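Local structure of blood group a-and b-cleaving endo-beta-galactosidase (Streptococcus pneumoniae, 2YGL) at residues R105-I110 against K149-E154; N225-L230 against E238-L243; S248-I253 against K331-K336; A260-F265 against A348-N353. The protein probably degrades blood group A and B antigens as a family 98 endo-beta-galactosidase, whose tandem family 51 carbohydrate-binding modules make up the present fragment. All blocks are in the same frame, centred on the assembly; numbering follows the deposited sequence.

The chain holds two NPCBM-type domains in series, and the four contacts sample both. Contact 1 closes a loop of 38 residues in the first, joining two strands of its five-stranded sheet beside the calcium site. The centres of contact 1 and contact 4 are about 46 Å apart, and contacts 2 and 3 of the second domain lie farther still from contact 1. There contact 2 comes first, shutting a short hairpin. Contacts 3 and 4 then cross: their segments alternate along the chain, so that 248-253 and 260-265 each wait for a late strand, one in each main sheet. Contact 2 reaches the sheet of contact 4, and touches contact 3 where L243 packs against I253.

Contact 1 of 4, residues R105-I110 against K149-E154; sequences RIEIEI and KSFAGE. With CA (calcium ion), chain C.
R105, E107 and E109 face K149 and F151 along an antiparallel strand pair in the five-stranded sheet of the first NPCBM-type domain; R105, E107, E109 and K149 form a salt-bridge network, with the F151 ring beside it. At one end the R105 guanidinium lies nearly flat on the F151 ring, planes 30° apart, in a cation-pi stack with R105 CZ 3.8 Å from the centroid of the F151 ring. NH2 hovers over the middle of the ring, whereas F151 CD1 sits beneath the rim of the guanidinium. The bend of the arginine at chi3 (71°) sets the direction in which the head leaves CD. A salt bridge then steadies it: R105 NE donates to E107 OE2 at 2.8 Å, the hydrogen bond lying close to the guanidinium plane but reaching the carboxylate from above. The other oxygen, E107 OE1, is met by K149 NZ over a weaker 3.3 Å. K149 NZ has a shorter bond to E109 OE1, 2.7 Å, from the syn side and somewhat out of the carboxylate plane. One lysine thus spans two acidic groups whose mutual repulsion it probably eases. Underneath, F151 N donates to R105 O at 2.7 Å, while E107 and K149 exchange backbone bonds in both directions. Past F151 the chain leaves the sheet, and A152 O binds the calcium ion at 2.3 Å, in a site completed by V102, H155, D159 and two waters. Strand 105-110 runs between 145-151 and 113-117, with I106 and I108 resting on strand 160-171 of the facing sheet.

Contact 2 of 4, residues N225-L230 against E238-L243; sequences NNKIKL and EFNKGL
I228 O is approached by two groups of the opposite strand: F239 N donates to it at 2.7 Å, and E238 CA lies 3.2 Å away in a CA-H...O contact. This carbonyl pins the open end of the beta hairpin formed by strands 228-232 and 235-239, where K229 and E238 make a non-hydrogen-bonded antiparallel pair. Beyond that point waters bridge the backbones. One accepts from I228 N and donates to F239 O, linking the strands as they separate; another accepts from K227 N and donates to E238 OE2. Much of the polar join is therefore hydrated where the strands part. The lysines behave differently. K227 extends fully beyond CG and runs beside N240, pointing the same way, until K227 NZ donates to N240 OD1 at 2.9 Å, tilted 28° from the plane of the amide carbonyl. K229 crosses E238 instead and packs its CE on the glutamate CG at 3.6 Å; its NZ stays 4.5 Å from E238 OE2, near enough for attraction but too far for a salt bridge. On the buried side L230 crosses F239 at about a right angle, L230 CD1 coming 4.0 Å from F239 CE1, and the phenylalanine also leans on P179 and N183 of helix 179-184. The end of the I228 side chain, CD1, reaches strand 242-244. G242 has no CB to stand in the way, and I228 CD1 closes to 3.6 Å from G242 C.

Contact 3 of 4, residues S248-I253 against K331-K336; sequences SNPSSI and KSYSGK
P250 and Y333 make the tight part of this contact: P250, just before strand 251-256, lies beside Y333 of strand 327-334, and both are inner strands of the five-stranded sheet in the second domain. CB of the proline stands over the centre of the tyrosine ring, 3.5 Å from the centroid and 10° off its normal, a well-aligned CH-pi contact; CG follows above CZ and OH. The Y333 hydroxyl is anchored by E289, while K287 adds a cation-pi contact. The peptide before P250 is cis, and around this kink two amides three residues apart turn onto one acceptor: S332 O receives S251 N at 3.0 Å and S248 N at 3.1 Å, the latter from above the carbonyl plane. S332 N answers to S251 O at 2.9 Å, and S334 N reaches S248 O at 2.7 Å in an almost straight bond, so backbone pairing continues on both sides of the cis peptide. The outer flank is looser. N249 CB and K336 CE only approach to 4.3 Å, both residues being exposed, and S334 OG accepts from K336 N, two residues on, in an ST turn. The K331 chain extends past P250 and S252, CB against P250 CB and CG near S252 OG, in van der Waals contact. On the opposite face the buried serines are provided for: S251 OG bonds to V246 O, and S332 OG holds a water at 2.7 Å. Such chemistry implies a join fastened chiefly by main-chain bonds, with one proline-aromatic clamp and little hydrophobic packing besides.

Contact 4 of 4, residues A260-F265 against A348-N353; sequences ANVTRF and ALFMAN
T263 and R264 both stand opposite M351, the signature of a classic beta bulge, where strand 262-271 meets the C-terminal strand 343-352 in the larger sheet of the second domain. The bulge can be read from its donors and acceptors. M351 O receives T263 N at 2.8 Å in a nearly straight bond (174°), and T263 OG1, set between its backbone N and carbonyl carbon (chi1 57°), adds a weak second bond of 3.3 Å to the same oxygen. M351 N is satisfied by R264 O at 3.0 Å. R264 O also sits at the edge of the F350 ring, near its plane, 3.6 Å from F350 CD1. The R264 side chain runs beside M351, CB to CB 3.6 Å, and extends to NE; its guanidinium finds partners beyond, a salt bridge to D318 and a hydrogen bond to T174. On their outward edges the two strands are paired further: F265 shares backbone bonds with V319, and F350 with V190. The other face is apolar. V262 CG1 rests 3.7 Å from F350 CD1, and the F350 and F265 rings cross obliquely, planes 58° apart, with F265 CD1 3.7 Å from F350 CE1.

Contact 1 of 4, residues R105-I110 against K149-E154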
loop_
_atom_site.group_PDB
_atom_site.type_symbol
_atom_site.label_atom_id
_atom_site.label_comp_id
_atom_site.label_asym_id
_atom_site.label_seq_id
_atom_site.Cartn_x
_atom_site.Cartn_y
_atom_site.Cartn_z
ATOM N N ARG A 105 21.491 18.193 -20.140
ATOM C CA ARG A 105 20.208 17.560 -19.858
ATOM C C ARG A 105 20.237 16.713 -18.584
ATOM O O ARG A 105 21.238 16.065 -18.279
ATOM C CB ARG A 105 19.816 16.677 -21.046
ATOM C CG ARG A 105 18.348 16.340 -21.145
ATOM C CD ARG A 105 18.008 15.789 -22.526
ATOM N NE ARG A 105 18.528 14.443 -22.765
ATOM C CZ ARG A 105 19.612 14.165 -23.489
ATOM N NH1 ARG A 105 20.316 15.134 -24.057
ATOM N NH2 ARG A 105 19.987 12.907 -23.655
ATOM N N ILE A 106 19.129 16.733 -17.848
ATOM C CA ILE A 106 18.904 15.803 -16.744
ATOM C C ILE A 106 17.593 15.062 -16.995
ATOM O O ILE A 106 16.567 15.684 -17.285
ATOM C CB ILE A 106 18.869 16.514 -15.360
ATOM C CG1 ILE A 106 20.216 17.189 -15.063
ATOM C CG2 ILE A 106 18.517 15.517 -14.247
ATOM C CD1 ILE A 106 20.193 18.156 -13.881
ATOM N N GLU A 107 17.635 13.737 -16.889
ATOM C CA GLU A 107 16.451 12.910 -17.099
ATOM C C GLU A 107 16.183 11.966 -15.935
ATOM O O GLU A 107 17.103 11.562 -15.219
ATOM C CB GLU A 107 16.584 12.085 -18.381
ATOM C CG GLU A 107 16.542 12.886 -19.671
ATOM C CD GLU A 107 16.845 12.038 -20.898
ATOM O OE1 GLU A 107 17.285 10.875 -20.744
ATOM O OE2 GLU A 107 16.643 12.541 -22.024
ATOM N N ILE A 108 14.908 11.627 -15.756
ATOM C CA ILE A 108 14.505 10.544 -14.868
ATOM C C ILE A 108 13.834 9.472 -15.718
ATOM O O ILE A 108 12.939 9.765 -16.518
ATOM C CB ILE A 108 13.565 11.022 -13.727
ATOM C CG1 ILE A 108 14.207 12.166 -12.920
ATOM C CG2 ILE A 108 13.163 9.853 -12.817
ATOM C CD1 ILE A 108 15.513 11.808 -12.193
ATOM N N GLU A 109 14.294 8.237 -15.549
ATOM C CA GLU A 109 13.841 7.109 -16.348
ATOM C C GLU A 109 13.322 6.002 -15.439
ATOM O O GLU A 109 13.945 5.685 -14.423
ATOM C CB GLU A 109 15.004 6.596 -17.202
ATOM C CG GLU A 109 14.659 5.503 -18.199
ATOM C CD GLU A 109 15.835 5.153 -19.099
ATOM O OE1 GLU A 109 16.300 6.036 -19.850
ATOM O OE2 GLU A 109 16.296 3.994 -19.052
ATOM N N ILE A 110 12.173 5.434 -15.800
ATOM C CA ILE A 110 11.626 4.268 -15.103
ATOM C C ILE A 110 11.383 3.142 -16.105
ATOM O O ILE A 110 10.602 3.300 -17.049
ATOM C CB ILE A 110 10.316 4.590 -14.333
ATOM C CG1 ILE A 110 10.564 5.648 -13.253
ATOM C CG2 ILE A 110 9.732 3.314 -13.711
ATOM C CD1 ILE A 110 9.297 6.248 -12.656
ATOM N N LYS A 149 19.599 10.260 -14.437
ATOM C CA LYS A 149 20.511 10.450 -15.564
ATOM C C LYS A 149 20.906 11.914 -15.734
ATOM O O LYS A 149 20.054 12.799 -15.681
ATOM C CB LYS A 149 19.872 9.941 -16.858
ATOM C CG LYS A 149 19.486 8.464 -16.840
ATOM C CD LYS A 149 18.534 8.112 -17.984
ATOM C CE LYS A 149 19.257 7.960 -19.315
ATOM N NZ LYS A 149 18.299 7.756 -20.439
ATOM N N SER A 150 22.197 12.162 -15.940
ATOM C CA SER A 150 22.686 13.519 -16.190
ATOM C C SER A 150 23.665 13.564 -17.358
ATOM O O SER A 150 24.614 12.778 -17.423
ATOM C CB SER A 150 23.293 14.145 -14.928
ATOM O OG SER A 150 24.296 13.324 -14.367
ATOM N N PHE A 151 23.415 14.494 -18.278
ATOM C CA PHE A 151 24.183 14.602 -19.516
ATOM C C PHE A 151 25.119 15.814 -19.489
ATOM O O PHE A 151 24.669 16.962 -19.427
ATOM C CB PHE A 151 23.241 14.650 -20.728
ATOM C CG PHE A 151 22.509 13.354 -20.987
ATOM C CD1 PHE A 151 21.318 13.059 -20.324
ATOM C CD2 PHE A 151 23.009 12.427 -21.901
ATOM C CE1 PHE A 151 20.638 11.861 -20.561
ATOM C CE2 PHE A 151 22.336 11.225 -22.147
ATOM C CZ PHE A 151 21.149 10.943 -21.473
ATOM N N ALA A 152 26.422 15.537 -19.533
ATOM C CA ALA A 152 27.466 16.555 -19.383
ATOM C C ALA A 152 27.667 17.428 -20.615
ATOM O O ALA A 152 28.105 18.572 -20.497
ATOM C CB ALA A 152 28.787 15.901 -18.990
ATOM N N GLY A 153 27.369 16.888 -21.792
ATOM C CA GLY A 153 27.619 17.606 -23.038
ATOM C C GLY A 153 29.079 17.549 -23.439
ATOM O O GLY A 153 29.711 16.494 -23.341
ATOM N N GLU A 154 29.618 18.686 -23.879
ATOM C CA GLU A 154 30.984 18.750 -24.414
ATOM C C GLU A 154 32.062 18.348 -23.408
ATOM O O GLU A 154 32.982 17.603 -23.748
ATOM C CB GLU A 154 31.286 20.142 -24.981
ATOM C CG GLU A 154 30.545 20.467 -26.269
ATOM C CD GLU A 154 30.996 21.775 -26.889
ATOM O OE1 GLU A 154 32.197 21.901 -27.223
ATOM O OE2 GLU A 154 30.146 22.679 -27.049
HETATM CA CA CA C . 29.369 20.004 -19.243
HETATM O O HOH W 1 29.864 20.938 -21.242
HETATM O O HOH W 2 31.077 21.471 -18.436
#

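Contact 2 of 4, residues N225-L230 against E238-L243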
loop_
_atom_site.group_PDB
_atom_site.type_symbol
_atom_site.label_atom_id
_atom_site.label_comp_id
_atom_site.label_asym_id
_atom_site.label_seq_id
_atom_site.Cartn_x
_atom_site.Cartn_y
_atom_site.Cartn_z
ATOM N N ASN A 225 -16.123 -22.445 24.230
ATOM C CA ASN A 225 -15.435 -21.254 23.740
ATOM C C ASN A 225 -14.489 -21.564 22.578
ATOM O O ASN A 225 -13.562 -20.800 22.308
ATOM C CB ASN A 225 -14.695 -20.546 24.882
ATOM C CG ASN A 225 -15.623 -20.103 26.002
ATOM O OD1 ASN A 225 -16.801 -19.819 25.779
ATOM N ND2 ASN A 225 -15.091 -20.036 27.216
ATOM N N ASN A 226 -14.738 -22.685 21.894
ATOM C CA ASN A 226 -13.973 -23.086 20.710
ATOM C C ASN A 226 -13.810 -21.924 19.744
ATOM O O ASN A 226 -14.763 -21.190 19.489
ATOM C CB ASN A 226 -14.675 -24.222 19.962
ATOM C CG ASN A 226 -14.888 -25.457 20.814
ATOM O OD1 ASN A 226 -14.348 -25.581 21.915
ATOM N ND2 ASN A 226 -15.682 -26.389 20.297
ATOM N N LYS A 227 -12.606 -21.764 19.209
ATOM C CA LYS A 227 -12.348 -20.713 18.233
ATOM C C LYS A 227 -12.969 -21.048 16.880
ATOM O O LYS A 227 -13.099 -22.221 16.515
ATOM C CB LYS A 227 -10.844 -20.455 18.095
ATOM C CG LYS A 227 -10.244 -19.746 19.303
ATOM C CD LYS A 227 -8.749 -19.525 19.144
ATOM C CE LYS A 227 -8.200 -18.744 20.330
ATOM N NZ LYS A 227 -6.734 -18.532 20.216
ATOM N N ILE A 228 -13.372 -20.005 16.160
ATOM C CA ILE A 228 -13.832 -20.126 14.779
ATOM C C ILE A 228 -12.740 -20.793 13.938
ATOM O O ILE A 228 -11.562 -20.459 14.063
ATOM C CB ILE A 228 -14.224 -18.738 14.207
ATOM C CG1 ILE A 228 -15.590 -18.312 14.756
ATOM C CG2 ILE A 228 -14.217 -18.736 12.674
ATOM C CD1 ILE A 228 -15.861 -16.823 14.676
ATOM N N LYS A 229 -13.137 -21.755 13.109
ATOM C CA LYS A 229 -12.192 -22.503 12.288
ATOM C C LYS A 229 -12.713 -22.628 10.861
ATOM O O LYS A 229 -13.868 -22.996 10.642
ATOM C CB LYS A 229 -11.935 -23.888 12.897
ATOM C CG LYS A 229 -10.666 -24.579 12.399
ATOM C CD LYS A 229 -10.547 -26.016 12.926
ATOM C CE LYS A 229 -10.185 -26.058 14.408
ATOM N NZ LYS A 229 -10.166 -27.452 14.949
ATOM N N LEU A 230 -11.849 -22.317 9.899
ATOM C CA LEU A 230 -12.207 -22.317 8.485
ATOM C C LEU A 230 -11.167 -23.029 7.623
ATOM O O LEU A 230 -10.037 -23.252 8.060
ATOM C CB LEU A 230 -12.379 -20.874 7.994
ATOM C CG LEU A 230 -13.670 -20.153 8.391
ATOM C CD1 LEU A 230 -13.559 -18.657 8.135
ATOM C CD2 LEU A 230 -14.840 -20.746 7.630
ATOM N N GLU A 238 -7.605 -21.634 12.530
ATOM C CA GLU A 238 -8.401 -21.030 13.597
ATOM C C GLU A 238 -8.286 -19.510 13.596
ATOM O O GLU A 238 -7.229 -18.959 13.283
ATOM C CB GLU A 238 -7.975 -21.559 14.964
ATOM C CG GLU A 238 -8.411 -22.982 15.249
ATOM C CD GLU A 238 -8.135 -23.392 16.679
ATOM O OE1 GLU A 238 -6.975 -23.255 17.126
ATOM O OE2 GLU A 238 -9.078 -23.855 17.356
ATOM N N PHE A 239 -9.379 -18.844 13.956
ATOM C CA PHE A 239 -9.398 -17.392 14.084
ATOM C C PHE A 239 -9.617 -16.987 15.536
ATOM O O PHE A 239 -10.500 -17.517 16.211
ATOM C CB PHE A 239 -10.479 -16.782 13.185
ATOM C CG PHE A 239 -10.100 -16.726 11.733
ATOM C CD1 PHE A 239 -10.291 -17.828 10.903
ATOM C CD2 PHE A 239 -9.545 -15.572 11.194
ATOM C CE1 PHE A 239 -9.934 -17.779 9.556
ATOM C CE2 PHE A 239 -9.188 -15.512 9.852
ATOM C CZ PHE A 239 -9.382 -16.618 9.030
ATOM N N ASN A 240 -8.794 -16.055 16.014
ATOM C CA ASN A 240 -8.920 -15.520 17.367
ATOM C C ASN A 240 -10.212 -14.732 17.545
ATOM O O ASN A 240 -10.833 -14.774 18.605
ATOM C CB ASN A 240 -7.728 -14.618 17.711
ATOM C CG ASN A 240 -6.406 -15.374 17.782
ATOM O OD1 ASN A 240 -6.361 -16.557 18.135
ATOM N ND2 ASN A 240 -5.317 -14.681 17.463
ATOM N N LYS A 241 -10.606 -14.009 16.499
ATOM C CA LYS A 241 -11.765 -13.125 16.562
ATOM C C LYS A 241 -12.732 -13.392 15.414
ATOM O O LYS A 241 -12.327 -13.860 14.349
ATOM C CB LYS A 241 -11.326 -11.652 16.529
ATOM C CG LYS A 241 -10.295 -11.240 17.586
ATOM C CD LYS A 241 -10.895 -11.160 18.987
ATOM C CE LYS A 241 -11.747 -9.916 19.176
ATOM N NZ LYS A 241 -12.422 -9.949 20.495
ATOM N N GLY A 242 -14.007 -13.080 15.636
ATOM C CA GLY A 242 -15.014 -13.191 14.587
ATOM C C GLY A 242 -16.441 -13.332 15.080
ATOM O O GLY A 242 -16.717 -13.165 16.265
ATOM N N LEU A 243 -17.345 -13.645 14.156
ATOM C CA LEU A 243 -18.772 -13.763 14.458
ATOM C C LEU A 243 -19.310 -15.113 13.989
ATOM O O LEU A 243 -18.949 -15.590 12.912
ATOM C CB LEU A 243 -19.561 -12.628 13.793
ATOM C CG LEU A 243 -19.258 -11.188 14.224
ATOM C CD1 LEU A 243 -19.841 -10.181 13.233
ATOM C CD2 LEU A 243 -19.758 -10.912 15.638
HETATM O O HOH W 3 -11.812 -24.443 17.232
HETATM O O HOH W 4 -10.398 -23.503 20.222
HETATM O O HOH W 5 -12.945 -17.168 17.085
#

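Contact 3 of 4, residues S248-I253 against K331-K336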
loop_
_atom_site.group_PDB
_atom_site.type_symbol
_atom_site.label_atom_id
_atom_site.label_comp_id
_atom_site.label_asym_id
_atom_site.label_seq_id
_atom_site.Cartn_x
_atom_site.Cartn_y
_atom_site.Cartn_z
ATOM N N SER A 248 -30.131 -17.770 7.278
ATOM C CA SER A 248 -31.583 -17.868 7.170
ATOM C C SER A 248 -32.070 -17.348 5.813
ATOM O O SER A 248 -31.475 -17.663 4.784
ATOM C CB SER A 248 -32.260 -17.145 8.339
ATOM O OG SER A 248 -33.591 -17.599 8.503
ATOM N N ASN A 249 -33.130 -16.542 5.813
ATOM C CA ASN A 249 -33.779 -16.128 4.561
ATOM C C ASN A 249 -33.955 -14.612 4.316
ATOM O O ASN A 249 -34.969 -14.203 3.750
ATOM C CB ASN A 249 -35.134 -16.835 4.438
ATOM C CG ASN A 249 -36.061 -16.530 5.608
ATOM O OD1 ASN A 249 -35.675 -15.853 6.566
ATOM N ND2 ASN A 249 -37.288 -17.036 5.536
ATOM N N PRO A 250 -32.972 -13.776 4.708
ATOM C CA PRO A 250 -31.698 -14.066 5.356
ATOM C C PRO A 250 -31.756 -13.877 6.868
ATOM O O PRO A 250 -32.775 -13.437 7.408
ATOM C CB PRO A 250 -30.780 -13.003 4.760
ATOM C CG PRO A 250 -31.682 -11.803 4.610
ATOM C CD PRO A 250 -33.089 -12.337 4.387
ATOM N N SER A 251 -30.666 -14.229 7.541
ATOM C CA SER A 251 -30.433 -13.751 8.890
ATOM C C SER A 251 -29.516 -12.540 8.749
ATOM O O SER A 251 -28.715 -12.474 7.816
ATOM C CB SER A 251 -29.786 -14.830 9.750
ATOM O OG SER A 251 -28.499 -15.161 9.266
ATOM N N SER A 252 -29.634 -11.588 9.668
ATOM C CA SER A 252 -28.915 -10.324 9.533
ATOM C C SER A 252 -28.337 -9.825 10.852
ATOM O O SER A 252 -28.996 -9.881 11.889
ATOM C CB SER A 252 -29.834 -9.262 8.923
ATOM O OG SER A 252 -29.134 -8.053 8.687
ATOM N N ILE A 253 -27.092 -9.358 10.797
ATOM C CA ILE A 253 -26.468 -8.660 11.916
ATOM C C ILE A 253 -26.322 -7.199 11.495
ATOM O O ILE A 253 -25.730 -6.904 10.450
ATOM C CB ILE A 253 -25.087 -9.257 12.295
ATOM C CG1 ILE A 253 -25.151 -10.789 12.375
ATOM C CG2 ILE A 253 -24.590 -8.663 13.618
ATOM C CD1 ILE A 253 -23.789 -11.475 12.326
ATOM N N LYS A 331 -25.622 -10.021 5.838
ATOM C CA LYS A 331 -26.764 -10.895 5.545
ATOM C C LYS A 331 -26.339 -12.274 5.052
ATOM O O LYS A 331 -25.559 -12.392 4.103
ATOM C CB LYS A 331 -27.711 -10.229 4.539
ATOM C CG LYS A 331 -28.241 -8.873 4.988
ATOM C CD LYS A 331 -29.354 -8.388 4.079
ATOM C CE LYS A 331 -29.901 -7.054 4.557
ATOM N NZ LYS A 331 -30.994 -6.564 3.676
ATOM N N SER A 332 -26.866 -13.306 5.706
ATOM C CA SER A 332 -26.504 -14.692 5.421
ATOM C C SER A 332 -27.711 -15.487 4.937
ATOM O O SER A 332 -28.729 -15.571 5.628
ATOM C CB SER A 332 -25.904 -15.357 6.664
ATOM O OG SER A 332 -24.830 -14.594 7.177
ATOM N N TYR A 333 -27.576 -16.071 3.749
ATOM C CA TYR A 333 -28.668 -16.782 3.096
ATOM C C TYR A 333 -28.429 -18.287 3.077
ATOM O O TYR A 333 -27.438 -18.773 2.523
ATOM C CB TYR A 333 -28.871 -16.264 1.671
ATOM C CG TYR A 333 -29.323 -14.822 1.580
ATOM C CD1 TYR A 333 -28.411 -13.772 1.725
ATOM C CD2 TYR A 333 -30.659 -14.506 1.325
ATOM C CE1 TYR A 333 -28.819 -12.444 1.629
ATOM C CE2 TYR A 333 -31.078 -13.180 1.226
ATOM C CZ TYR A 333 -30.150 -12.154 1.380
ATOM O OH TYR A 333 -30.555 -10.844 1.286
ATOM N N SER A 334 -29.358 -19.014 3.691
ATOM C CA SER A 334 -29.279 -20.463 3.825
ATOM C C SER A 334 -29.491 -21.190 2.496
ATOM O O SER A 334 -30.237 -20.721 1.632
ATOM C CB SER A 334 -30.313 -20.933 4.851
ATOM O OG SER A 334 -30.220 -22.325 5.072
ATOM N N GLY A 335 -28.823 -22.332 2.344
ATOM C CA GLY A 335 -29.015 -23.214 1.186
ATOM C C GLY A 335 -30.330 -23.976 1.253
ATOM O O GLY A 335 -30.839 -24.443 0.234
ATOM N N LYS A 336 -30.856 -24.121 2.471
ATOM C CA LYS A 336 -32.216 -24.624 2.740
ATOM C C LYS A 336 -32.445 -26.137 2.594
ATOM O O LYS A 336 -33.486 -26.648 3.012
ATOM C CB LYS A 336 -33.265 -23.836 1.940
ATOM C CG LYS A 336 -33.407 -22.387 2.381
ATOM C CD LYS A 336 -34.194 -21.577 1.371
ATOM C CE LYS A 336 -34.214 -20.105 1.753
ATOM N NZ LYS A 336 -34.870 -19.279 0.704
HETATM O O HOH W 6 -25.574 -12.765 9.021
#

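Contact 4 of 4, residues A260-F265 against A348-N353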
loop_
_atom_site.group_PDB
_atom_site.type_symbol
_atom_site.label_atom_id
_atom_site.label_comp_id
_atom_site.label_asym_id
_atom_site.label_seq_id
_atom_site.Cartn_x
_atom_site.Cartn_y
_atom_site.Cartn_z
ATOM N N ALA A 260 -19.244 7.069 13.465
ATOM C CA ALA A 260 -17.850 6.916 13.046
ATOM C C ALA A 260 -17.670 6.964 11.534
ATOM O O ALA A 260 -18.601 6.699 10.772
ATOM C CB ALA A 260 -17.256 5.631 13.609
ATOM N N ASN A 261 -16.452 7.293 11.117
ATOM C CA ASN A 261 -16.087 7.367 9.716
ATOM C C ASN A 261 -15.505 6.032 9.228
ATOM O O ASN A 261 -14.316 5.926 8.906
ATOM C CB ASN A 261 -15.106 8.530 9.506
ATOM C CG ASN A 261 -14.710 8.713 8.054
ATOM O OD1 ASN A 261 -15.496 8.454 7.141
ATOM N ND2 ASN A 261 -13.478 9.160 7.835
ATOM N N VAL A 262 -16.363 5.013 9.188
ATOM C CA VAL A 262 -15.977 3.663 8.771
ATOM C C VAL A 262 -15.746 3.631 7.262
ATOM O O VAL A 262 -16.607 4.042 6.490
ATOM C CB VAL A 262 -17.054 2.614 9.170
ATOM C CG1 VAL A 262 -16.650 1.214 8.716
ATOM C CG2 VAL A 262 -17.298 2.635 10.677
ATOM N N THR A 263 -14.584 3.132 6.851
ATOM C CA THR A 263 -14.203 3.149 5.439
ATOM C C THR A 263 -14.019 1.766 4.816
ATOM O O THR A 263 -13.954 1.646 3.592
ATOM C CB THR A 263 -12.899 3.945 5.221
ATOM O OG1 THR A 263 -11.864 3.385 6.038
ATOM C CG2 THR A 263 -13.093 5.419 5.577
ATOM N N ARG A 264 -13.937 0.730 5.646
ATOM C CA ARG A 264 -13.540 -0.594 5.168
ATOM C C ARG A 264 -14.068 -1.714 6.064
ATOM O O ARG A 264 -14.104 -1.578 7.289
ATOM C CB ARG A 264 -12.010 -0.656 5.098
ATOM C CG ARG A 264 -11.418 -1.655 4.119
ATOM C CD ARG A 264 -9.899 -1.514 4.117
ATOM N NE ARG A 264 -9.223 -2.587 3.390
ATOM C CZ ARG A 264 -7.918 -2.839 3.463
ATOM N NH1 ARG A 264 -7.131 -2.098 4.237
ATOM N NH2 ARG A 264 -7.395 -3.839 2.763
ATOM N N PHE A 265 -14.488 -2.813 5.441
ATOM C CA PHE A 265 -14.878 -4.024 6.163
ATOM C C PHE A 265 -14.040 -5.209 5.686
ATOM O O PHE A 265 -13.972 -5.480 4.484
ATOM C CB PHE A 265 -16.378 -4.304 5.994
ATOM C CG PHE A 265 -16.808 -5.663 6.491
ATOM C CD1 PHE A 265 -16.884 -5.932 7.855
ATOM C CD2 PHE A 265 -17.141 -6.671 5.589
ATOM C CE1 PHE A 265 -17.279 -7.185 8.314
ATOM C CE2 PHE A 265 -17.536 -7.927 6.038
ATOM C CZ PHE A 265 -17.607 -8.184 7.405
ATOM N N ALA A 348 -13.376 -10.687 11.463
ATOM C CA ALA A 348 -14.210 -9.561 11.027
ATOM C C ALA A 348 -13.878 -8.256 11.744
ATOM O O ALA A 348 -13.962 -8.175 12.971
ATOM C CB ALA A 348 -15.687 -9.893 11.191
ATOM N N LEU A 349 -13.502 -7.242 10.966
ATOM C CA LEU A 349 -13.120 -5.944 11.521
ATOM C C LEU A 349 -13.518 -4.752 10.638
ATOM O O LEU A 349 -13.786 -4.907 9.442
ATOM C CB LEU A 349 -11.618 -5.914 11.855
ATOM C CG LEU A 349 -10.553 -6.036 10.759
ATOM C CD1 LEU A 349 -10.331 -4.700 10.049
ATOM C CD2 LEU A 349 -9.244 -6.525 11.368
ATOM N N PHE A 350 -13.566 -3.574 11.259
ATOM C CA PHE A 350 -13.806 -2.306 10.573
ATOM C C PHE A 350 -12.539 -1.451 10.565
ATOM O O PHE A 350 -11.748 -1.495 11.510
ATOM C CB PHE A 350 -14.910 -1.510 11.281
ATOM C CG PHE A 350 -16.312 -1.986 11.000
ATOM C CD1 PHE A 350 -16.711 -2.344 9.714
ATOM C CD2 PHE A 350 -17.254 -2.024 12.026
ATOM C CE1 PHE A 350 -18.016 -2.766 9.463
ATOM C CE2 PHE A 350 -18.560 -2.440 11.784
ATOM C CZ PHE A 350 -18.943 -2.811 10.502
ATOM N N MET A 351 -12.359 -0.670 9.501
ATOM C CA MET A 351 -11.302 0.342 9.442
ATOM C C MET A 351 -11.916 1.742 9.384
ATOM O O MET A 351 -12.977 1.936 8.788
ATOM C CB MET A 351 -10.400 0.136 8.218
ATOM C CG MET A 351 -9.679 -1.213 8.137
ATOM S SD MET A 351 -8.321 -1.413 9.310
ATOM C CE MET A 351 -7.195 -0.116 8.784
ATOM N N ALA A 352 -11.246 2.709 10.008
ATOM C CA ALA A 352 -11.646 4.114 9.923
ATOM C C ALA A 352 -10.526 4.959 9.318
ATOM O O ALA A 352 -9.456 5.116 9.912
ATOM C CB ALA A 352 -12.052 4.650 11.294
ATOM N N ASN A 353 -10.783 5.498 8.131
ATOM C CA ASN A 353 -9.790 6.267 7.387
ATOM C C ASN A 353 -10.245 7.707 7.171
ATOM O O ASN A 353 -9.427 8.628 7.132
ATOM C CB ASN A 353 -9.506 5.585 6.044
ATOM C CG ASN A 353 -8.430 6.288 5.239
ATOM O OD1 ASN A 353 -8.679 6.748 4.122
ATOM N ND2 ASN A 353 -7.228 6.375 5.799
#